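Long-range contacts in membrane-associated protein VP24 (Marburg virus - Musoke, Kenya, 1980, PDB 4OR8), which may act as a minor matrix protein that takes part in assembly of the viral nucleocapsid and in budding of the virion: residues 215-220 with 230-235; 140-145 with 198-203; 59-64 with 240-245; 105-110 with 236-241. One frame throughout, in Å; residues are numbered along the deposited sequence.

Three of the four contacts involve the five-stranded sheet; contact 3 ties helix 240-244, which follows it, to strand 59-64 of the three-stranded sheet. Contact 1 pairs strands 210-221 and 228-239. Contact 2, its centre about 10 Å from that of contact 1, sets the end of helix 127-142 against the neighbouring strand 201-206, and along the chain closes before contact 1 opens. Contact 4 places helix 104-115 across the later part of strand 228-239, its centre about 9 Å from that of contact 3. Contacts 1 and 2 are nested inside the loops closed by contacts 3 and 4. The centres of contacts 1 and 3 lie about 26 Å apart, on opposite sides of the chain's centre, so they span much of the pyramidal fold.

Contact 1. Residues 215-220 with 230-235; sequences VRRIDI and SESVVF
Arg217 lays its guanidinium over the isopropyl group of Val234, the two side chains crossing obliquely: CG2 covers one face of the planar group, and NH1 comes within 3.8 Å of Val234 CG1. CG of Arg217 sits between its own backbone N and carbonyl carbon (chi1 63°), a position that brings CG to 3.9 Å from Ser232 CB. Val215 joins the same face of the sheet, its CB 3.8 Å from Val234 CG2. Further along, Ser232 and Asp219 meet through a weak bond from OG to OD2, 3.5 Å long. On the other face, Arg216 and Val233 lie side by side and point the same way, CG touching CG2, while Glu231 folds back to bring OE2 within 3.6 Å of Arg216 CB. The charged end of Arg216 goes elsewhere, to a salt bridge with Glu214. Between the two faces the backbones are paired by reciprocal bonds at Val215-Val234, Arg217-Ser232 and Asp219-Ser230, with Val215 N to Val234 O at 2.9 Å. Arg216-Val233 and Ile218-Glu231 are the non-hydrogen-bonded pairs between them. The short strand axes run at 133°, well short of strictly antiparallel, as expected of twisted strands. This is an antiparallel beta hairpin, formed by strands 210-221 and 228-239 at the margin of the molecule.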
loop_
_atom_site.group_PDB
_atom_site.type_symbol
_atom_site.label_atom_id
_atom_site.label_comp_id
_atom_site.label_asym_id
_atom_site.label_seq_id
_atom_site.Cartn_x
_atom_site.Cartn_y
_atom_site.Cartn_z
ATOM N N VAL B 215 -6.597 0.616 18.776
ATOM C CA VAL B 215 -7.289 -0.061 19.870
ATOM C C VAL B 215 -7.398 0.802 21.127
ATOM O O VAL B 215 -6.392 1.283 21.651
ATOM C CB VAL B 215 -6.593 -1.384 20.249
ATOM C CG1 VAL B 215 -7.325 -2.059 21.402
ATOM C CG2 VAL B 215 -6.515 -2.307 19.051
ATOM N N ARG B 216 -8.621 0.997 21.607
ATOM C CA ARG B 216 -8.842 1.698 22.868
ATOM C C ARG B 216 -9.260 0.700 23.938
ATOM O O ARG B 216 -10.359 0.150 23.895
ATOM C CB ARG B 216 -9.903 2.785 22.706
ATOM C CG ARG B 216 -9.552 3.842 21.670
ATOM C CD ARG B 216 -10.700 4.814 21.465
ATOM N NE ARG B 216 -10.391 5.838 20.472
ATOM C CZ ARG B 216 -11.231 6.804 20.112
ATOM N NH1 ARG B 216 -12.436 6.882 20.663
ATOM N NH2 ARG B 216 -10.868 7.695 19.199
ATOM N N ARG B 217 -8.370 0.460 24.895
ATOM C CA ARG B 217 -8.603 -0.554 25.913
ATOM C C ARG B 217 -8.494 0.013 27.326
ATOM O O ARG B 217 -8.303 1.215 27.516
ATOM C CB ARG B 217 -7.604 -1.699 25.746
ATOM C CG ARG B 217 -6.157 -1.283 25.940
ATOM C CD ARG B 217 -5.255 -2.492 26.119
ATOM N NE ARG B 217 -5.122 -3.277 24.894
ATOM C CZ ARG B 217 -4.012 -3.340 24.166
ATOM N NH1 ARG B 217 -2.931 -2.667 24.543
ATOM N NH2 ARG B 217 -3.978 -4.081 23.066
ATOM N N ILE B 218 -8.627 -0.864 28.313
ATOM C CA ILE B 218 -8.417 -0.489 29.704
ATOM C C ILE B 218 -7.256 -1.284 30.273
ATOM O O ILE B 218 -7.301 -2.512 30.331
ATOM C CB ILE B 218 -9.667 -0.734 30.561
ATOM C CG1 ILE B 218 -10.793 0.206 30.132
ATOM C CG2 ILE B 218 -9.347 -0.532 32.032
ATOM C CD1 ILE B 218 -12.049 0.063 30.954
ATOM N N ASP B 219 -6.210 -0.578 30.681
ATOM C CA ASP B 219 -5.026 -1.220 31.233
ATOM C C ASP B 219 -5.149 -1.436 32.735
ATOM O O ASP B 219 -5.633 -0.569 33.463
ATOM C CB ASP B 219 -3.774 -0.402 30.916
ATOM C CG ASP B 219 -3.150 -0.788 29.590
ATOM O OD1 ASP B 219 -3.791 -1.541 28.826
ATOM O OD2 ASP B 219 -2.018 -0.337 29.312
ATOM N N ILE B 220 -4.706 -2.603 33.187
ATOM C CA ILE B 220 -4.736 -2.946 34.600
ATOM C C ILE B 220 -3.321 -3.001 35.162
ATOM O O ILE B 220 -2.592 -3.967 34.936
ATOM C CB ILE B 220 -5.421 -4.302 34.824
ATOM C CG1 ILE B 220 -6.816 -4.296 34.193
ATOM C CG2 ILE B 220 -5.488 -4.626 36.311
ATOM C CD1 ILE B 220 -7.582 -5.588 34.371
ATOM N N SER B 230 -7.014 2.232 33.958
ATOM C CA SER B 230 -6.902 3.468 33.194
ATOM C C SER B 230 -7.181 3.248 31.712
ATOM O O SER B 230 -7.001 2.151 31.192
ATOM C CB SER B 230 -5.513 4.082 33.378
ATOM O OG SER B 230 -5.417 5.326 32.708
ATOM N N GLU B 231 -7.625 4.304 31.040
ATOM C CA GLU B 231 -7.869 4.252 29.606
ATOM C C GLU B 231 -6.545 4.224 28.853
ATOM O O GLU B 231 -5.667 5.051 29.090
ATOM C CB GLU B 231 -8.696 5.458 29.163
ATOM C CG GLU B 231 -9.031 5.472 27.681
ATOM C CD GLU B 231 -10.045 4.408 27.297
ATOM O OE1 GLU B 231 -10.834 3.989 28.171
ATOM O OE2 GLU B 231 -10.055 3.990 26.118
ATOM N N SER B 232 -6.406 3.266 27.944
ATOM C CA SER B 232 -5.176 3.112 27.178
ATOM C C SER B 232 -5.455 3.103 25.676
ATOM O O SER B 232 -6.473 2.577 25.227
ATOM C CB SER B 232 -4.456 1.829 27.591
ATOM O OG SER B 232 -3.364 1.561 26.732
ATOM N N VAL B 233 -4.551 3.692 24.903
ATOM C CA VAL B 233 -4.706 3.753 23.454
ATOM C C VAL B 233 -3.431 3.325 22.736
ATOM O O VAL B 233 -2.369 3.912 22.933
ATOM C CB VAL B 233 -5.095 5.168 22.983
ATOM C CG1 VAL B 233 -5.046 5.254 21.470
ATOM C CG2 VAL B 233 -6.480 5.539 23.497
ATOM N N VAL B 234 -3.541 2.292 21.909
ATOM C CA VAL B 234 -2.426 1.862 21.079
ATOM C C VAL B 234 -2.853 1.892 19.625
ATOM O O VAL B 234 -4.044 1.824 19.321
ATOM C CB VAL B 234 -1.947 0.438 21.434
ATOM C CG1 VAL B 234 -1.448 0.387 22.867
ATOM C CG2 VAL B 234 -3.059 -0.574 21.214
ATOM N N PHE B 235 -1.884 2.004 18.725
ATOM C CA PHE B 235 -2.177 1.980 17.300
ATOM C C PHE B 235 -0.954 1.614 16.476
ATOM O O PHE B 235 0.180 1.884 16.870
ATOM C CB PHE B 235 -2.761 3.316 16.832
ATOM C CG PHE B 235 -1.774 4.448 16.829
ATOM C CD1 PHE B 235 -1.498 5.148 17.991
ATOM C CD2 PHE B 235 -1.135 4.826 15.658
ATOM C CE1 PHE B 235 -0.594 6.194 17.989
ATOM C CE2 PHE B 235 -0.227 5.872 15.649
ATOM C CZ PHE B 235 0.041 6.557 16.817
#

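Contact 2. Residues 140-145 with 198-203; sequences LLLEVT and TGQQII
Leu141 and Thr198 have the nearest CA atoms, 8.6 Å apart, so the last turn of helix 127-142 and the segment leading into strand 201-206 are joined by side chains and not by backbone pairing. Leu141 points at the strand and places CD2 3.7 Å from Ile202 CD1, their methyl ends meeting at a slant. Leu142 leaves the helix beside the gap, and its end comes over to the turn: CG lies anti to the carbonyl carbon (chi1 -59°), and beyond it CD2 is 3.3 Å from Gln200 OE1 and 3.8 Å from Thr198 OG1. Leu142 and Thr198 slide past each other in opposite directions, whereas Gln200 lies athwart the leucine. Thr198 and Gly199 both have positive phi, Thr198 at 49°, and belong to the connection of a beta hairpin between strands 192-196 and 201-206; this turn brings Thr198 and Gln200 together over the same leucine. CG of Gln200 stands between its backbone N and carbonyl carbon, and the chain is extended beyond CG, carrying its amide to the helix end, where NE2 is 3.9 Å from Leu141 O. Along its length the same side chain packs on Val215 and Arg217 of the next strand. Ile202 in turn rests on Val114 of helix 104-115, and Leu141 on Ile110 of that helix. Glu143 is the first residue to leave the helical conformation, and from there the chain turns away toward Thr145, whose carbonyl accepts a bond from Arg109.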
loop_
_atom_site.group_PDB
_atom_site.type_symbol
_atom_site.label_atom_id
_atom_site.label_comp_id
_atom_site.label_asym_id
_atom_site.label_seq_id
_atom_site.Cartn_x
_atom_site.Cartn_y
_atom_site.Cartn_z
ATOM N N LEU B 140 -5.344 -13.856 19.944
ATOM C CA LEU B 140 -4.714 -12.930 19.012
ATOM C C LEU B 140 -4.865 -11.476 19.455
ATOM O O LEU B 140 -3.962 -10.665 19.258
ATOM C CB LEU B 140 -5.277 -13.121 17.604
ATOM C CG LEU B 140 -4.925 -14.448 16.930
ATOM C CD1 LEU B 140 -5.815 -14.692 15.727
ATOM C CD2 LEU B 140 -3.461 -14.455 16.525
ATOM N N LEU B 141 -6.000 -11.153 20.063
ATOM C CA LEU B 141 -6.280 -9.777 20.460
ATOM C C LEU B 141 -5.617 -9.379 21.776
ATOM O O LEU B 141 -5.167 -8.245 21.930
ATOM C CB LEU B 141 -7.791 -9.541 20.556
ATOM C CG LEU B 141 -8.585 -9.565 19.250
ATOM C CD1 LEU B 141 -10.075 -9.513 19.529
ATOM C CD2 LEU B 141 -8.171 -8.411 18.359
ATOM N N LEU B 142 -5.558 -10.309 22.723
ATOM C CA LEU B 142 -5.107 -9.982 24.074
ATOM C C LEU B 142 -3.669 -10.405 24.381
ATOM O O LEU B 142 -3.057 -9.891 25.316
ATOM C CB LEU B 142 -6.057 -10.590 25.108
ATOM C CG LEU B 142 -7.518 -10.150 25.029
ATOM C CD1 LEU B 142 -8.344 -10.876 26.075
ATOM C CD2 LEU B 142 -7.631 -8.646 25.202
ATOM N N GLU B 143 -3.131 -11.336 23.602
ATOM C CA GLU B 143 -1.798 -11.861 23.880
ATOM C C GLU B 143 -0.813 -11.584 22.752
ATOM O O GLU B 143 -1.198 -11.167 21.657
ATOM C CB GLU B 143 -1.864 -13.365 24.147
ATOM C CG GLU B 143 -2.932 -13.770 25.148
ATOM C CD GLU B 143 -3.074 -15.274 25.267
ATOM O OE1 GLU B 143 -2.048 -15.955 25.482
ATOM O OE2 GLU B 143 -4.212 -15.774 25.139
ATOM N N VAL B 144 0.465 -11.819 23.032
ATOM C CA VAL B 144 1.517 -11.659 22.038
ATOM C C VAL B 144 2.353 -12.929 21.968
ATOM O O VAL B 144 3.376 -12.980 21.286
ATOM C CB VAL B 144 2.431 -10.463 22.364
ATOM C CG1 VAL B 144 1.636 -9.164 22.331
ATOM C CG2 VAL B 144 3.102 -10.658 23.720
ATOM N N THR B 145 1.904 -13.954 22.685
ATOM C CA THR B 145 2.588 -15.239 22.710
ATOM C C THR B 145 2.494 -15.929 21.354
ATOM O O THR B 145 1.535 -15.726 20.609
ATOM C CB THR B 145 1.998 -16.155 23.788
ATOM O OG1 THR B 145 0.615 -16.398 23.501
ATOM C CG2 THR B 145 2.117 -15.498 25.156
ATOM N N THR B 198 -14.152 -8.238 23.491
ATOM C CA THR B 198 -13.571 -8.534 24.804
ATOM C C THR B 198 -13.158 -7.299 25.605
ATOM O O THR B 198 -12.095 -7.279 26.225
ATOM C CB THR B 198 -12.372 -9.499 24.697
ATOM O OG1 THR B 198 -11.285 -8.848 24.029
ATOM C CG2 THR B 198 -12.764 -10.752 23.929
ATOM N N GLY B 199 -14.000 -6.272 25.586
ATOM C CA GLY B 199 -13.782 -5.093 26.404
ATOM C C GLY B 199 -12.755 -4.111 25.868
ATOM O O GLY B 199 -12.078 -3.433 26.643
ATOM N N GLN B 200 -12.634 -4.028 24.547
ATOM C CA GLN B 200 -11.765 -3.023 23.942
ATOM C C GLN B 200 -12.203 -2.605 22.541
ATOM O O GLN B 200 -12.330 -3.436 21.639
ATOM C CB GLN B 200 -10.298 -3.468 23.960
ATOM C CG GLN B 200 -10.011 -4.823 23.341
ATOM C CD GLN B 200 -8.575 -5.256 23.577
ATOM O OE1 GLN B 200 -8.141 -5.400 24.720
ATOM N NE2 GLN B 200 -7.826 -5.445 22.499
ATOM N N GLN B 201 -12.432 -1.305 22.374
ATOM C CA GLN B 201 -12.907 -0.761 21.110
ATOM C C GLN B 201 -11.809 -0.769 20.051
ATOM O O GLN B 201 -10.769 -0.137 20.220
ATOM C CB GLN B 201 -13.426 0.662 21.305
ATOM C CG GLN B 201 -14.280 1.157 20.152
ATOM C CD GLN B 201 -14.590 2.636 20.247
ATOM O OE1 GLN B 201 -13.716 3.448 20.559
ATOM N NE2 GLN B 201 -15.839 2.997 19.977
ATOM N N ILE B 202 -12.051 -1.479 18.956
ATOM C CA ILE B 202 -11.076 -1.575 17.877
ATOM C C ILE B 202 -11.570 -0.860 16.623
ATOM O O ILE B 202 -12.697 -1.073 16.183
ATOM C CB ILE B 202 -10.765 -3.043 17.541
ATOM C CG1 ILE B 202 -10.301 -3.785 18.796
ATOM C CG2 ILE B 202 -9.716 -3.134 16.442
ATOM C CD1 ILE B 202 -10.015 -5.250 18.566
ATOM N N ILE B 203 -10.719 -0.008 16.056
ATOM C CA ILE B 203 -11.065 0.744 14.855
ATOM C C ILE B 203 -10.010 0.610 13.758
ATOM O O ILE B 203 -8.843 0.941 13.961
ATOM C CB ILE B 203 -11.275 2.236 15.166
ATOM C CG1 ILE B 203 -12.543 2.431 16.000
ATOM C CG2 ILE B 203 -11.372 3.036 13.879
ATOM C CD1 ILE B 203 -12.296 2.975 17.387
#

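Contact 3. Residues 59-64 with 240-245; sequences FVFHIP and EAVLRE
His62 reaches from the strand toward Glu245, its ring meeting the carboxylate. From CB, CG is set anti to the carbonyl carbon (chi1 -58°) and lies 4.0 Å from Glu245 OE1. ND1 comes closer, 3.1 Å from Glu245 OE1, giving a weak and bent hydrogen bond with an N-H...O angle of 131°. CE1 faces the other oxygen, at 3.2 Å from Glu245 OE2. The acid arrives obliquely, with ring and carboxylate planes 25° apart although the two side chains cross at about a right angle. At the far end of the ring, NE2 makes a weak hydrogen bond to Glu82 of the second subunit, and Trp83 of that subunit meets the same ring. A water lies in the ring plane at its edge; it accepts from the backbone N of His62, 2.9 Å away, and lies within bonding reach of Val242 O and Glu245 OE1, which compete with other acceptors for its protons. The apolar half of the contact centres on Val242. Its CG1 packs on Ile63 CD1 at 3.6 Å and on Phe61 CD1, and its CG2 fits against His62 O and Pro64 CD, while Val242 O stands at the edge of the Phe61 ring, near its plane. Strand and helix axes run nearly antiparallel. With a carboxylate near ND1 and that of Glu82 of the second subunit near NE2, the imidazole lies in surroundings that may stabilise a protonated form, at a point where polar and apolar contacts join the C-terminal helix to the small sheet.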
loop_
_atom_site.group_PDB
_atom_site.type_symbol
_atom_site.label_atom_id
_atom_site.label_comp_id
_atom_site.label_asym_id
_atom_site.label_seq_id
_atom_site.Cartn_x
_atom_site.Cartn_y
_atom_site.Cartn_z
ATOM N N PHE B 59 -1.330 -19.097 5.816
ATOM C CA PHE B 59 -0.952 -17.763 5.365
ATOM C C PHE B 59 0.511 -17.506 5.674
ATOM O O PHE B 59 0.991 -17.843 6.756
ATOM C CB PHE B 59 -1.779 -16.684 6.067
ATOM C CG PHE B 59 -3.229 -16.659 5.674
ATOM C CD1 PHE B 59 -3.645 -15.969 4.548
ATOM C CD2 PHE B 59 -4.181 -17.295 6.452
ATOM C CE1 PHE B 59 -4.981 -15.932 4.194
ATOM C CE2 PHE B 59 -5.518 -17.260 6.104
ATOM C CZ PHE B 59 -5.919 -16.578 4.973
ATOM N N VAL B 60 1.216 -16.905 4.722
ATOM C CA VAL B 60 2.548 -16.384 4.983
ATOM C C VAL B 60 2.517 -14.870 4.815
ATOM O O VAL B 60 2.418 -14.362 3.701
ATOM C CB VAL B 60 3.603 -16.982 4.033
ATOM C CG1 VAL B 60 4.980 -16.428 4.363
ATOM C CG2 VAL B 60 3.604 -18.498 4.125
ATOM N N PHE B 61 2.589 -14.148 5.925
ATOM C CA PHE B 61 2.527 -12.695 5.877
ATOM C C PHE B 61 3.911 -12.069 5.730
ATOM O O PHE B 61 4.847 -12.444 6.431
ATOM C CB PHE B 61 1.827 -12.146 7.122
ATOM C CG PHE B 61 0.378 -12.526 7.219
ATOM C CD1 PHE B 61 -0.557 -11.961 6.369
ATOM C CD2 PHE B 61 -0.052 -13.441 8.167
ATOM C CE1 PHE B 61 -1.893 -12.304 6.456
ATOM C CE2 PHE B 61 -1.388 -13.789 8.261
ATOM C CZ PHE B 61 -2.309 -13.218 7.405
ATOM N N HIS B 62 4.029 -11.116 4.812
ATOM C CA HIS B 62 5.263 -10.367 4.630
ATOM C C HIS B 62 5.096 -8.939 5.136
ATOM O O HIS B 62 4.487 -8.105 4.467
ATOM C CB HIS B 62 5.671 -10.358 3.160
ATOM C CG HIS B 62 5.865 -11.723 2.581
ATOM N ND1 HIS B 62 4.813 -12.507 2.156
ATOM C CD2 HIS B 62 6.987 -12.446 2.356
ATOM C CE1 HIS B 62 5.279 -13.653 1.695
ATOM N NE2 HIS B 62 6.596 -13.641 1.805
ATOM N N ILE B 63 5.646 -8.666 6.316
ATOM C CA ILE B 63 5.480 -7.371 6.970
ATOM C C ILE B 63 6.705 -6.488 6.796
ATOM O O ILE B 63 7.785 -6.829 7.275
ATOM C CB ILE B 63 5.242 -7.525 8.485
ATOM C CG1 ILE B 63 4.298 -8.691 8.774
ATOM C CG2 ILE B 63 4.722 -6.223 9.078
ATOM C CD1 ILE B 63 2.968 -8.567 8.102
ATOM N N PRO B 64 6.536 -5.345 6.116
ATOM C CA PRO B 64 7.592 -4.347 5.913
ATOM C C PRO B 64 7.796 -3.432 7.121
ATOM O O PRO B 64 6.915 -3.314 7.976
ATOM C CB PRO B 64 7.070 -3.515 4.733
ATOM C CG PRO B 64 5.898 -4.275 4.180
ATOM C CD PRO B 64 5.334 -5.030 5.330
ATOM N N GLU B 240 -0.582 -1.944 3.007
ATOM C CA GLU B 240 -1.574 -2.492 2.091
ATOM C C GLU B 240 -1.157 -3.827 1.478
ATOM O O GLU B 240 -1.973 -4.740 1.353
ATOM C CB GLU B 240 -1.850 -1.469 0.989
ATOM C CG GLU B 240 -3.036 -1.782 0.108
ATOM C CD GLU B 240 -3.353 -0.639 -0.839
ATOM O OE1 GLU B 240 -2.829 0.474 -0.617
ATOM O OE2 GLU B 240 -4.118 -0.851 -1.803
ATOM N N ALA B 241 0.118 -3.937 1.106
ATOM C CA ALA B 241 0.641 -5.138 0.459
ATOM C C ALA B 241 0.501 -6.395 1.324
ATOM O O ALA B 241 0.315 -7.498 0.808
ATOM C CB ALA B 241 2.085 -4.929 0.055
ATOM N N VAL B 242 0.593 -6.219 2.638
ATOM C CA VAL B 242 0.444 -7.320 3.585
ATOM C C VAL B 242 -0.868 -8.071 3.382
ATOM O O VAL B 242 -0.903 -9.303 3.399
ATOM C CB VAL B 242 0.491 -6.805 5.038
ATOM C CG1 VAL B 242 0.138 -7.917 6.013
ATOM C CG2 VAL B 242 1.859 -6.216 5.351
ATOM N N LEU B 243 -1.944 -7.319 3.177
ATOM C CA LEU B 243 -3.273 -7.902 3.044
ATOM C C LEU B 243 -3.667 -8.148 1.590
ATOM O O LEU B 243 -4.453 -9.049 1.301
ATOM C CB LEU B 243 -4.311 -7.012 3.729
ATOM C CG LEU B 243 -3.991 -6.651 5.179
ATOM C CD1 LEU B 243 -5.038 -5.722 5.750
ATOM C CD2 LEU B 243 -3.874 -7.908 6.027
ATOM N N ARG B 244 -3.121 -7.351 0.678
ATOM C CA ARG B 244 -3.464 -7.480 -0.737
ATOM C C ARG B 244 -2.978 -8.809 -1.305
ATOM O O ARG B 244 -3.582 -9.369 -2.218
ATOM C CB ARG B 244 -2.893 -6.313 -1.542
ATOM C CG ARG B 244 -3.312 -6.316 -2.996
ATOM C CD ARG B 244 -2.852 -5.063 -3.702
ATOM N NE ARG B 244 -3.506 -3.864 -3.187
ATOM C CZ ARG B 244 -4.760 -3.521 -3.466
ATOM N NH1 ARG B 244 -5.507 -4.297 -4.239
ATOM N NH2 ARG B 244 -5.272 -2.409 -2.964
ATOM N N GLU B 245 -1.884 -9.310 -0.745
ATOM C CA GLU B 245 -1.348 -10.610 -1.116
ATOM C C GLU B 245 -2.351 -11.731 -0.831
ATOM O O GLU B 245 -2.326 -12.773 -1.479
ATOM C CB GLU B 245 -0.042 -10.861 -0.357
ATOM C CG GLU B 245 0.639 -12.181 -0.676
ATOM C CD GLU B 245 1.971 -12.327 0.029
ATOM O OE1 GLU B 245 2.466 -11.321 0.585
ATOM O OE2 GLU B 245 2.524 -13.448 0.026
HETATM O O HOH W 1 1.605 -10.998 3.180
#

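Contact 4. Residues 105-110 with 236-241; sequences FLALRI and GLVAEA
Ala107 and Val238 meet without any flat side chain between them; the flat groups of 105-110 are engaged elsewhere. The Phe105 ring stands edge-to-face with Trp52, and the Arg109 guanidinium makes cation-pi contacts with both Trp43 and Trp139 and donates through NH2 to Trp139 O. What faces the strand is aliphatic. Ala107 aims its methyl directly at it, CB lying 3.7 Å from Val238 CG2 and 4.1 Å from Gly236 CA. At Gly236, where a side chain would point at the helix, there is none, and the two backbones come to 5.4 Å between Ala107 CA and Gly236 CA. Val238 points back at the helix. Its CG2, anti to the carbonyl carbon and beside the backbone N, does the touching: it slots in beside the Ala107 methyl and approaches Leu108 N at 3.6 Å. Leu108 takes a smaller part, with CB 4.3 Å from Val238 CG2, its branched end turning instead to other neighbours. The helix crosses the strand almost perpendicularly, at 83° with short axes 7.0 Å apart, so the overlap is confined to one helical turn and every residue that touches is buried. Around this crossing, Ala107 and Ile110 also rest on Val213 of strand 210-221, the hairpin partner of strand 228-239. Leu108 is wedged among Phe61 and Ile63 of strand 59-64 and Val242 and Leu243 of helix 240-244, which places helix 104-115 between the two sheets.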
loop_
_atom_site.group_PDB
_atom_site.type_symbol
_atom_site.label_atom_id
_atom_site.label_comp_id
_atom_site.label_asym_id
_atom_site.label_seq_id
_atom_site.Cartn_x
_atom_site.Cartn_y
_atom_site.Cartn_z
ATOM N N PHE B 105 3.439 -5.920 12.942
ATOM C CA PHE B 105 3.067 -7.329 13.083
ATOM C C PHE B 105 2.138 -7.570 14.271
ATOM O O PHE B 105 1.396 -8.550 14.303
ATOM C CB PHE B 105 4.298 -8.246 13.148
ATOM C CG PHE B 105 5.296 -7.868 14.209
ATOM C CD1 PHE B 105 5.061 -8.166 15.544
ATOM C CD2 PHE B 105 6.484 -7.236 13.866
ATOM C CE1 PHE B 105 5.982 -7.825 16.519
ATOM C CE2 PHE B 105 7.413 -6.895 14.836
ATOM C CZ PHE B 105 7.160 -7.190 16.165
ATOM N N LEU B 106 2.186 -6.673 15.248
ATOM C CA LEU B 106 1.256 -6.713 16.366
ATOM C C LEU B 106 -0.090 -6.160 15.915
ATOM O O LEU B 106 -1.144 -6.590 16.386
ATOM C CB LEU B 106 1.800 -5.894 17.537
ATOM C CG LEU B 106 2.148 -6.674 18.805
ATOM C CD1 LEU B 106 2.916 -7.939 18.468
ATOM C CD2 LEU B 106 2.951 -5.803 19.751
ATOM N N ALA B 107 -0.047 -5.203 14.994
ATOM C CA ALA B 107 -1.262 -4.611 14.451
ATOM C C ALA B 107 -1.951 -5.597 13.518
ATOM O O ALA B 107 -3.178 -5.633 13.437
ATOM C CB ALA B 107 -0.943 -3.315 13.723
ATOM N N LEU B 108 -1.156 -6.392 12.809
ATOM C CA LEU B 108 -1.698 -7.436 11.953
ATOM C C LEU B 108 -2.371 -8.490 12.812
ATOM O O LEU B 108 -3.433 -9.005 12.466
ATOM C CB LEU B 108 -0.598 -8.087 11.115
ATOM C CG LEU B 108 -1.068 -9.274 10.269
ATOM C CD1 LEU B 108 -2.009 -8.811 9.175
ATOM C CD2 LEU B 108 0.101 -10.034 9.680
ATOM N N ARG B 109 -1.735 -8.805 13.936
ATOM C CA ARG B 109 -2.256 -9.795 14.868
ATOM C C ARG B 109 -3.629 -9.364 15.360
ATOM O O ARG B 109 -4.558 -10.165 15.417
ATOM C CB ARG B 109 -1.296 -9.959 16.043
ATOM C CG ARG B 109 -1.608 -11.117 16.972
ATOM C CD ARG B 109 -0.644 -11.116 18.154
ATOM N NE ARG B 109 -1.040 -12.047 19.208
ATOM C CZ ARG B 109 -0.447 -13.211 19.439
ATOM N NH1 ARG B 109 0.582 -13.598 18.695
ATOM N NH2 ARG B 109 -0.880 -13.990 20.421
ATOM N N ILE B 110 -3.743 -8.086 15.702
ATOM C CA ILE B 110 -5.005 -7.498 16.130
ATOM C C ILE B 110 -6.046 -7.590 15.021
ATOM O O ILE B 110 -7.205 -7.928 15.265
ATOM C CB ILE B 110 -4.811 -6.022 16.536
ATOM C CG1 ILE B 110 -3.999 -5.935 17.830
ATOM C CG2 ILE B 110 -6.147 -5.321 16.704
ATOM C CD1 ILE B 110 -3.750 -4.521 18.298
ATOM N N GLY B 236 -1.199 0.989 15.330
ATOM C CA GLY B 236 -0.139 0.622 14.414
ATOM C C GLY B 236 -0.618 0.747 12.984
ATOM O O GLY B 236 -1.784 1.045 12.739
ATOM N N LEU B 237 0.282 0.513 12.037
ATOM C CA LEU B 237 -0.051 0.650 10.630
ATOM C C LEU B 237 0.302 -0.615 9.862
ATOM O O LEU B 237 1.468 -1.002 9.792
ATOM C CB LEU B 237 0.688 1.847 10.030
ATOM C CG LEU B 237 0.466 2.130 8.545
ATOM C CD1 LEU B 237 -0.994 2.443 8.277
ATOM C CD2 LEU B 237 1.354 3.273 8.079
ATOM N N VAL B 238 -0.710 -1.264 9.296
ATOM C CA VAL B 238 -0.475 -2.423 8.447
ATOM C C VAL B 238 -0.450 -1.999 6.984
ATOM O O VAL B 238 -1.430 -1.464 6.467
ATOM C CB VAL B 238 -1.532 -3.524 8.655
ATOM C CG1 VAL B 238 -1.284 -4.673 7.696
ATOM C CG2 VAL B 238 -1.507 -4.025 10.092
ATOM N N ALA B 239 0.684 -2.232 6.328
ATOM C CA ALA B 239 0.862 -1.855 4.932
ATOM C C ALA B 239 -0.093 -2.624 4.034
ATOM O O ALA B 239 -0.369 -3.799 4.262
ATOM C CB ALA B 239 2.291 -2.085 4.502
ATOM N N GLU B 240 -0.582 -1.944 3.007
ATOM C CA GLU B 240 -1.574 -2.492 2.091
ATOM C C GLU B 240 -1.157 -3.827 1.478
ATOM O O GLU B 240 -1.973 -4.740 1.353
ATOM C CB GLU B 240 -1.850 -1.469 0.989
ATOM C CG GLU B 240 -3.036 -1.782 0.108
ATOM C CD GLU B 240 -3.353 -0.639 -0.839
ATOM O OE1 GLU B 240 -2.829 0.474 -0.617
ATOM O OE2 GLU B 240 -4.118 -0.851 -1.803
ATOM N N ALA B 241 0.118 -3.937 1.106
ATOM C CA ALA B 241 0.641 -5.138 0.459
ATOM C C ALA B 241 0.501 -6.395 1.324
ATOM O O ALA B 241 0.315 -7.498 0.808
ATOM C CB ALA B 241 2.085 -4.929 0.055
#